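Local coordinates for uncharacterized protein (Magnetospirillum magneticum, PDB 3BHW) that is a BrxA-family protein, probably part of a type 1 BREX system that blocks replication of double-stranded DNA phages without degrading their DNA, at residues 14-19 and 154-159; 64-69 and 95-100; 83-88 and 178-183. All blocks are in the same frame, centred on the assembly; numbering follows the deposited sequence. Where two conformers were deposited one is given.

Contact 1: residues 14-19 and 154-159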
loop_
_atom_site.group_PDB
_atom_site.type_symbol
_atom_site.label_atom_id
_atom_site.label_comp_id
_atom_site.label_asym_id
_atom_site.label_seq_id
_atom_site.Cartn_x
_atom_site.Cartn_y
_atom_site.Cartn_z
ATOM N N GLY A 14 -3.399 -8.685 -4.381
ATOM C CA GLY A 14 -4.602 -8.466 -5.194
ATOM C C GLY A 14 -4.561 -7.225 -6.074
ATOM O O GLY A 14 -5.303 -7.120 -7.078
ATOM N N GLY A 15 -3.703 -6.271 -5.716
ATOM C CA GLY A 15 -3.525 -5.083 -6.546
ATOM C C GLY A 15 -2.616 -4.020 -5.948
ATOM O O GLY A 15 -2.401 -3.969 -4.714
ATOM N N SER A 16 -2.058 -3.202 -6.839
ATOM C CA SER A 16 -1.125 -2.154 -6.435
ATOM C C SER A 16 -1.947 -0.954 -5.988
ATOM O O SER A 16 -3.133 -1.125 -5.701
ATOM C CB SER A 16 -0.142 -1.793 -7.562
ATOM O OG SER A 16 -0.861 -1.421 -8.719
ATOM N N LEU A 17 -1.344 0.249 -5.945
ATOM C CA LEU A 17 -2.052 1.334 -5.270
ATOM C C LEU A 17 -3.299 1.822 -6.037
ATOM O O LEU A 17 -4.330 2.084 -5.436
ATOM C CB LEU A 17 -1.109 2.482 -4.965
ATOM C CG LEU A 17 0.074 2.022 -4.106
ATOM C CD1 LEU A 17 0.967 3.242 -3.838
ATOM C CD2 LEU A 17 -0.324 1.384 -2.800
ATOM N N LYS A 18 -3.174 1.917 -7.350
ATOM C CA LYS A 18 -4.262 2.279 -8.239
ATOM C C LYS A 18 -4.984 3.522 -7.767
ATOM O O LYS A 18 -6.124 3.478 -7.316
ATOM C CB LYS A 18 -5.222 1.117 -8.342
ATOM C CG LYS A 18 -4.643 -0.070 -9.111
ATOM C CD LYS A 18 -5.727 -1.043 -9.434
ATOM C CE LYS A 18 -5.199 -2.121 -10.318
ATOM N NZ LYS A 18 -5.168 -1.683 -11.719
ATOM N N LEU A 19 -4.310 4.652 -7.907
ATOM C CA LEU A 19 -4.850 5.912 -7.384
ATOM C C LEU A 19 -6.220 6.308 -7.938
ATOM O O LEU A 19 -7.130 6.658 -7.136
ATOM C CB LEU A 19 -3.861 7.054 -7.564
ATOM C CG LEU A 19 -4.433 8.354 -7.038
ATOM C CD1 LEU A 19 -4.750 8.290 -5.550
ATOM C CD2 LEU A 19 -3.465 9.471 -7.338
ATOM N N VAL A 154 4.137 -5.967 -5.315
ATOM C CA VAL A 154 4.991 -5.211 -4.403
ATOM C C VAL A 154 5.936 -4.272 -5.160
ATOM O O VAL A 154 6.104 -3.089 -4.789
ATOM C CB VAL A 154 5.718 -6.150 -3.455
ATOM C CG1 VAL A 154 6.788 -5.403 -2.699
ATOM C CG2 VAL A 154 4.712 -6.705 -2.468
ATOM N N TYR A 155 6.589 -4.764 -6.208
ATOM C CA TYR A 155 7.498 -3.871 -6.931
ATOM C C TYR A 155 6.768 -2.779 -7.681
ATOM O O TYR A 155 7.283 -1.649 -7.814
ATOM C CB TYR A 155 8.387 -4.674 -7.871
ATOM C CG TYR A 155 9.577 -5.309 -7.156
ATOM C CD1 TYR A 155 9.481 -6.529 -6.448
ATOM C CD2 TYR A 155 10.821 -4.669 -7.192
ATOM C CE1 TYR A 155 10.623 -7.080 -5.804
ATOM C CE2 TYR A 155 11.933 -5.196 -6.546
ATOM C CZ TYR A 155 11.834 -6.397 -5.858
ATOM O OH TYR A 155 12.990 -6.852 -5.243
ATOM N N ARG A 156 5.554 -3.062 -8.169
ATOM C CA ARG A 156 4.753 -2.037 -8.837
ATOM C C ARG A 156 4.403 -0.896 -7.836
ATOM O O ARG A 156 4.498 0.314 -8.159
ATOM C CB ARG A 156 3.458 -2.645 -9.401
ATOM C CG ARG A 156 2.689 -1.763 -10.289
ATOM C CD ARG A 156 1.793 -2.567 -11.253
ATOM N NE ARG A 156 0.701 -3.240 -10.566
ATOM C CZ ARG A 156 0.644 -4.547 -10.304
ATOM N NH1 ARG A 156 -0.401 -5.021 -9.655
ATOM N NH2 ARG A 156 1.623 -5.376 -10.662
ATOM N N ILE A 157 4.029 -1.260 -6.608
ATOM C CA ILE A 157 3.765 -0.277 -5.558
ATOM C C ILE A 157 4.975 0.624 -5.361
ATOM O O ILE A 157 4.840 1.836 -5.238
ATOM C CB ILE A 157 3.420 -0.986 -4.228
ATOM C CG1 ILE A 157 1.985 -1.463 -4.281
ATOM C CG2 ILE A 157 3.429 0.012 -3.097
ATOM C CD1 ILE A 157 1.627 -2.443 -3.199
ATOM N N LEU A 158 6.146 0.013 -5.343
ATOM C CA LEU A 158 7.369 0.751 -5.098
ATOM C C LEU A 158 7.703 1.644 -6.276
ATOM O O LEU A 158 8.242 2.733 -6.080
ATOM C CB LEU A 158 8.497 -0.214 -4.765
ATOM C CG LEU A 158 8.349 -0.996 -3.443
ATOM C CD1 LEU A 158 9.601 -1.782 -3.270
ATOM C CD2 LEU A 158 8.089 -0.126 -2.191
ATOM N N VAL A 159 7.367 1.209 -7.488
ATOM C CA VAL A 159 7.524 2.055 -8.671
ATOM C C VAL A 159 6.527 3.245 -8.572
ATOM O O VAL A 159 6.888 4.415 -8.819
ATOM C CB VAL A 159 7.306 1.256 -9.976
ATOM C CG1 VAL A 159 6.971 2.183 -11.157
ATOM C CG2 VAL A 159 8.540 0.372 -10.315
HETATM O O HOH W 1 -2.533 -3.823 -9.603
#
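Arg-156 and Ile-157 are neighbours on helix 145-161, and together they receive the loop 14-19. The backbones come closest at Ser-16 and Ile-157, whose CA atoms are 5.3 Å apart. Ser-16 points its CB at the helix. Its OG sits in the crowded position between the backbone N and the carbonyl carbon (chi1 56°). Arg-156 starts with CG anti to its own backbone N (chi1 -170°) and then bends at chi3 (69°). The bend carries the guanidinium alongside the loop, so that Ser-16 OG lies at its edge, near its plane. Ser-16 OG is 3.0 Å from Arg-156 NE. A water joins the same two residues. It accepts from Ser-16 N at 2.9 Å and from Arg-156 NH1 at a very short 2.4 Å. BrxA belongs to a clan of helix-turn-helix families, and this chain is built from helices and loops without strands. Here the loop leading into helix 19-31 is fastened to a helix more than 130 residues later. The apolar half of the contact lies beside the polar one. Leu-17 and Ile-157 cross at about a right angle, with Leu-17 CD2 4.0 Å from Ile-157 CG1. Ile-157 CG2 also meets the branch point of Leu-17. Ile-157 CG1 turns back to the loop backbone and lies 3.8 Å from Ser-16 CA. Leu-17 also packs on Ile-87 and Ala-94 of helix 83-97, so it is wedged between two helices. Glu-160, one turn on from Arg-156, takes the N-H groups of Leu-17 and Lys-18 with its two carboxylate oxygens. Lys-18 is the N-cap residue of helix 19-31.

Contact 2: residues 64-69 and 95-100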
loop_
_atom_site.group_PDB
_atom_site.type_symbol
_atom_site.label_atom_id
_atom_site.label_comp_id
_atom_site.label_asym_id
_atom_site.label_seq_id
_atom_site.Cartn_x
_atom_site.Cartn_y
_atom_site.Cartn_z
ATOM N N ARG A 64 -10.660 -0.729 -0.747
ATOM C CA ARG A 64 -11.498 -0.201 0.335
ATOM C C ARG A 64 -10.970 -0.627 1.712
ATOM O O ARG A 64 -10.880 0.186 2.633
ATOM C CB ARG A 64 -12.949 -0.671 0.196
ATOM C CG ARG A 64 -13.855 -0.062 1.295
ATOM C CD ARG A 64 -15.185 -0.850 1.435
ATOM N NE ARG A 64 -15.977 -0.318 2.547
ATOM C CZ ARG A 64 -17.220 -0.702 2.837
ATOM N NH1 ARG A 64 -17.803 -1.647 2.112
ATOM N NH2 ARG A 64 -17.864 -0.163 3.876
ATOM N N ASN A 65 -10.667 -1.916 1.860
ATOM C CA ASN A 65 -10.118 -2.421 3.114
ATOM C C ASN A 65 -8.864 -1.639 3.475
ATOM O O ASN A 65 -8.647 -1.264 4.652
ATOM C CB ASN A 65 -9.837 -3.918 3.049
ATOM C CG ASN A 65 -11.090 -4.743 3.080
ATOM O OD1 ASN A 65 -11.097 -5.899 2.647
ATOM N ND2 ASN A 65 -12.167 -4.150 3.550
ATOM N N ARG A 66 -7.991 -1.465 2.487
ATOM C CA ARG A 66 -6.841 -0.533 2.711
ATOM C C ARG A 66 -7.215 0.858 3.307
ATOM O O ARG A 66 -6.744 1.217 4.389
ATOM C CB ARG A 66 -6.051 -0.335 1.449
ATOM C CG ARG A 66 -5.147 -1.506 1.104
ATOM C CD ARG A 66 -4.399 -1.226 -0.187
ATOM N NE ARG A 66 -3.441 -2.270 -0.549
ATOM C CZ ARG A 66 -3.076 -2.608 -1.782
ATOM N NH1 ARG A 66 -3.592 -1.991 -2.854
ATOM N NH2 ARG A 66 -2.181 -3.563 -1.948
ATOM N N LEU A 67 -8.107 1.590 2.619
ATOM C CA LEU A 67 -8.478 2.930 3.089
ATOM C C LEU A 67 -9.195 2.901 4.435
ATOM O O LEU A 67 -9.018 3.836 5.225
ATOM C CB LEU A 67 -9.300 3.716 2.063
ATOM C CG LEU A 67 -8.598 4.046 0.759
ATOM C CD1 LEU A 67 -9.679 4.459 -0.228
ATOM C CD2 LEU A 67 -7.622 5.216 0.918
ATOM N N GLU A 68 -9.908 1.822 4.737
ATOM C CA GLU A 68 -10.677 1.787 5.993
ATOM C C GLU A 68 -9.817 1.485 7.223
ATOM O O GLU A 68 -10.310 1.499 8.346
ATOM C CB GLU A 68 -11.865 0.841 5.906
ATOM C CG GLU A 68 -11.514 -0.603 5.916
ATOM C CD GLU A 68 -12.701 -1.458 6.314
ATOM O OE1 GLU A 68 -13.845 -0.954 6.199
ATOM O OE2 GLU A 68 -12.478 -2.615 6.737
ATOM N N THR A 69 -8.524 1.238 7.014
ATOM C CA THR A 69 -7.596 1.246 8.152
ATOM C C THR A 69 -7.324 2.684 8.640
ATOM O O THR A 69 -6.779 2.848 9.735
ATOM C CB THR A 69 -6.215 0.549 7.847
ATOM O OG1 THR A 69 -5.494 1.267 6.858
ATOM C CG2 THR A 69 -6.328 -0.896 7.385
ATOM N N ILE A 95 0.430 0.119 3.583
ATOM C CA ILE A 95 1.323 -0.330 4.663
ATOM C C ILE A 95 0.569 -0.759 5.913
ATOM O O ILE A 95 0.770 -1.884 6.440
ATOM C CB ILE A 95 2.388 0.707 4.990
ATOM C CG1 ILE A 95 3.308 0.832 3.769
ATOM C CG2 ILE A 95 3.197 0.285 6.252
ATOM C CD1 ILE A 95 4.102 2.124 3.747
ATOM N N LYS A 96 -0.308 0.110 6.412
ATOM C CA LYS A 96 -1.124 -0.252 7.567
ATOM C C LYS A 96 -1.878 -1.597 7.412
ATOM O O LYS A 96 -1.976 -2.362 8.358
ATOM C CB LYS A 96 -2.092 0.873 7.921
ATOM C CG LYS A 96 -2.675 0.647 9.311
ATOM C CD LYS A 96 -3.254 1.894 9.873
ATOM C CE LYS A 96 -4.046 1.582 11.143
ATOM N NZ LYS A 96 -4.893 2.724 11.614
ATOM N N HIS A 97 -2.406 -1.846 6.212
ATOM C CA HIS A 97 -3.205 -3.032 5.910
ATOM C C HIS A 97 -2.327 -4.280 5.763
ATOM O O HIS A 97 -2.783 -5.422 5.949
ATOM C CB HIS A 97 -3.991 -2.745 4.610
ATOM C CG HIS A 97 -4.759 -3.909 4.093
ATOM N ND1 HIS A 97 -4.228 -4.772 3.157
ATOM C CD2 HIS A 97 -6.026 -4.323 4.317
ATOM C CE1 HIS A 97 -5.120 -5.702 2.871
ATOM N NE2 HIS A 97 -6.216 -5.459 3.566
ATOM N N SER A 98 -1.067 -4.084 5.398
ATOM C CA SER A 98 -0.170 -5.217 5.084
ATOM C C SER A 98 1.185 -5.276 5.823
ATOM O O SER A 98 2.125 -4.618 5.447
ATOM C CB SER A 98 0.057 -5.336 3.591
ATOM O OG SER A 98 1.054 -6.312 3.275
ATOM N N THR A 99 1.280 -6.112 6.860
ATOM C CA THR A 99 2.566 -6.354 7.524
ATOM C C THR A 99 3.601 -6.907 6.543
ATOM O O THR A 99 4.783 -6.686 6.717
ATOM C CB THR A 99 2.348 -7.257 8.778
ATOM O OG1 THR A 99 1.365 -6.618 9.621
ATOM C CG2 THR A 99 3.639 -7.436 9.561
ATOM N N LEU A 100 3.169 -7.668 5.531
ATOM C CA LEU A 100 4.102 -8.204 4.569
ATOM C C LEU A 100 4.823 -7.069 3.810
ATOM O O LEU A 100 6.062 -7.114 3.622
ATOM C CB LEU A 100 3.406 -9.174 3.599
ATOM C CG LEU A 100 4.296 -9.805 2.544
ATOM C CD1 LEU A 100 5.092 -10.920 3.151
ATOM C CD2 LEU A 100 3.375 -10.276 1.390
HETATM O O HOH W 2 -1.892 -3.480 1.299
#
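The end of helix 57-67 meets the end of helix 83-97, with Arg-66 CA and His-97 CA 5.4 Å apart. The CB of His-97 points toward the other segment, and CG is anti to the backbone N (chi1 174°). Arg-66 CG lies over one face of the His-97 ring in a CH-pi contact, 4.2 Å from the centroid. The Arg-66 chain is extended from CG to NE and crosses the histidine at about a right angle. Its guanidinium plane stands 84° from the ring plane. One water accepts from Arg-66 NE at 2.7 Å and also bonds His-97 ND1. Asn-65 CB approaches the ring obliquely. Thr-69 CG2 packs on His-97 CB, while Thr-69 OG1 bonds back to Arg-66 O, which also accepts from Thr-69 N. Lys-96 runs extended past Thr-69 in the opposite direction. Its NZ donates to Thr-69 O at 2.7 Å, in the carbonyl plane. NZ also forms a salt bridge with Glu-190, and the Arg-66 guanidinium donates to Gly-15 O. The two cations thus have oxygen partners, whereas the nearby arginine charge would probably disfavour protonation of His-97.

Contact 3: residues 83-88 and 178-183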
loop_
_atom_site.group_PDB
_atom_site.type_symbol
_atom_site.label_atom_id
_atom_site.label_comp_id
_atom_site.label_asym_id
_atom_site.label_seq_id
_atom_site.Cartn_x
_atom_site.Cartn_y
_atom_site.Cartn_z
ATOM N N THR A 83 -1.600 14.519 -7.002
ATOM C CA THR A 83 -1.163 13.207 -7.395
ATOM C C THR A 83 -0.181 12.580 -6.382
ATOM O O THR A 83 -0.387 11.449 -5.932
ATOM C CB THR A 83 -0.606 13.263 -8.825
ATOM O OG1 THR A 83 -1.674 13.619 -9.714
ATOM C CG2 THR A 83 -0.105 11.900 -9.240
ATOM N N GLN A 84 0.867 13.299 -6.010
ATOM C CA GLN A 84 1.854 12.760 -5.066
ATOM C C GLN A 84 1.275 12.655 -3.646
ATOM O O GLN A 84 1.484 11.656 -2.943
ATOM C CB GLN A 84 3.143 13.598 -5.105
ATOM C CG GLN A 84 4.257 13.132 -4.152
ATOM C CD GLN A 84 5.148 12.034 -4.746
ATOM O OE1 GLN A 84 4.960 10.835 -4.470
ATOM N NE2 GLN A 84 6.120 12.438 -5.565
ATOM N N VAL A 85 0.517 13.660 -3.216
ATOM C CA VAL A 85 -0.045 13.601 -1.875
ATOM C C VAL A 85 -1.000 12.395 -1.780
ATOM O O VAL A 85 -0.911 11.597 -0.844
ATOM C CB VAL A 85 -0.708 14.953 -1.438
ATOM C CG1 VAL A 85 -1.379 14.809 -0.116
ATOM C CG2 VAL A 85 0.327 16.069 -1.356
ATOM N N ALA A 86 -1.915 12.285 -2.742
ATOM C CA ALA A 86 -2.919 11.213 -2.738
ATOM C C ALA A 86 -2.264 9.835 -2.827
ATOM O O ALA A 86 -2.648 8.907 -2.095
ATOM C CB ALA A 86 -3.979 11.442 -3.874
ATOM N N ILE A 87 -1.278 9.678 -3.705
ATOM C CA ILE A 87 -0.670 8.341 -3.847
ATOM C C ILE A 87 0.049 7.925 -2.556
ATOM O O ILE A 87 -0.037 6.775 -2.152
ATOM C CB ILE A 87 0.275 8.249 -5.050
ATOM C CG1 ILE A 87 0.577 6.791 -5.379
ATOM C CG2 ILE A 87 1.520 9.077 -4.811
ATOM C CD1 ILE A 87 -0.164 6.283 -6.577
ATOM N N GLN A 88 0.672 8.875 -1.886
ATOM C CA GLN A 88 1.374 8.590 -0.652
ATOM C C GLN A 88 0.424 8.214 0.484
ATOM O O GLN A 88 0.777 7.446 1.367
ATOM C CB GLN A 88 2.233 9.810 -0.276
ATOM C CG GLN A 88 3.476 9.903 -1.183
ATOM C CD GLN A 88 4.354 11.112 -0.901
ATOM O OE1 GLN A 88 4.057 11.909 -0.014
ATOM N NE2 GLN A 88 5.454 11.226 -1.637
ATOM N N SER A 178 5.108 13.582 1.794
ATOM C CA SER A 178 4.527 14.881 1.977
ATOM C C SER A 178 4.228 15.140 3.449
ATOM O O SER A 178 3.813 14.250 4.202
ATOM C CB SER A 178 3.267 15.042 1.141
ATOM O OG SER A 178 2.236 14.266 1.667
ATOM N N GLY A 179 4.458 16.384 3.836
ATOM C CA GLY A 179 4.235 16.836 5.188
ATOM C C GLY A 179 2.791 16.641 5.585
ATOM O O GLY A 179 2.515 16.369 6.741
ATOM N N GLU A 180 1.866 16.759 4.634
ATOM C CA GLU A 180 0.439 16.554 4.900
ATOM C C GLU A 180 0.169 15.098 5.301
ATOM O O GLU A 180 -0.573 14.814 6.210
ATOM C CB GLU A 180 -0.334 16.835 3.641
ATOM C CG GLU A 180 -1.722 17.356 3.842
ATOM C CD GLU A 180 -2.225 17.972 2.570
ATOM O OE1 GLU A 180 -1.461 18.759 1.967
ATOM O OE2 GLU A 180 -3.362 17.657 2.163
ATOM N N VAL A 181 0.812 14.170 4.618
ATOM C CA VAL A 181 0.590 12.779 4.963
ATOM C C VAL A 181 1.221 12.469 6.311
ATOM O O VAL A 181 0.592 11.827 7.181
ATOM C CB VAL A 181 1.157 11.903 3.853
ATOM C CG1 VAL A 181 1.336 10.450 4.374
ATOM C CG2 VAL A 181 0.215 12.020 2.614
ATOM N N MET A 182 2.452 12.937 6.491
ATOM C CA MET A 182 3.170 12.671 7.746
ATOM C C MET A 182 2.451 13.257 8.977
ATOM O O MET A 182 2.484 12.642 10.052
ATOM C CB MET A 182 4.646 13.123 7.702
ATOM C CG MET A 182 5.552 12.417 6.683
ATOM S SD MET A 182 5.619 10.560 6.817
ATOM C CE MET A 182 5.938 10.458 8.584
ATOM N N SER A 183 1.848 14.444 8.817
ATOM C CA SER A 183 1.122 15.096 9.903
ATOM C C SER A 183 -0.079 14.229 10.282
ATOM O O SER A 183 -0.341 14.007 11.480
ATOM C CB SER A 183 0.748 16.558 9.523
ATOM O OG SER A 183 0.007 17.248 10.530
#
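Helices 83-97 and 179-187 pack side by side in this all-alpha chain, and Ser-178 is the N-cap of the second. Their local axes run in the same general direction, 9.5 Å apart at closest approach and crossing at -28°. Gln-88 carries the polar part. Its CB rests 4.2 Å from Val-181 CG2. CG stands anti to the carbonyl carbon (chi1 -75°), and the chain then runs straight on (chi2 178°), bringing the amide to the start of the other helix. OE1 accepts from Ser-178 N at 2.7 Å. This bond is almost straight at the hydrogen and falls on a lone pair in the carbonyl plane. Ser-178 OG adds a weak bond to the same OE1. NE2 makes weak bonds to Gln-84 OE1 and to the carbonyl of Arg-176. Val-85 supplies the apolar part. Its CG2 touches Ser-178 CB, and its CG1 meets Val-181 CG2. Glu-180 crosses Val-85 at about a right angle. Met-77 of helix 72-80 touches Val-85, Glu-180 and Val-181, so a third helix borders the contact. Ser-178 OG also caps its own helix, accepting from Val-181 N at 3.3 Å.

How the contacts relate
Contact 1 touches both of the others. Toward contact 2 the link is polar: Arg-66 NH2 lies 2.8 Å from Gly-15 O, and Arg-66 NH1 lies 3.0 Å from Ser-16 O. Arg-66, whose CG lies over one face of the His-97 ring, thus also bonds the loop of contact 1, weakly at Ser-16 O. Toward contact 3 the link is apolar. Leu-19 CD1 is 3.7 Å from Ala-86 CB, and Leu-17 CD1 is 3.9 Å from Ile-87 CG1. Contacts 2 and 3 share helix 83-97 but do not touch; their nearest atoms are about 7 Å apart. Along the chain, contact 2 is nested within the loop closed by contact 1, while contact 3 crosses both.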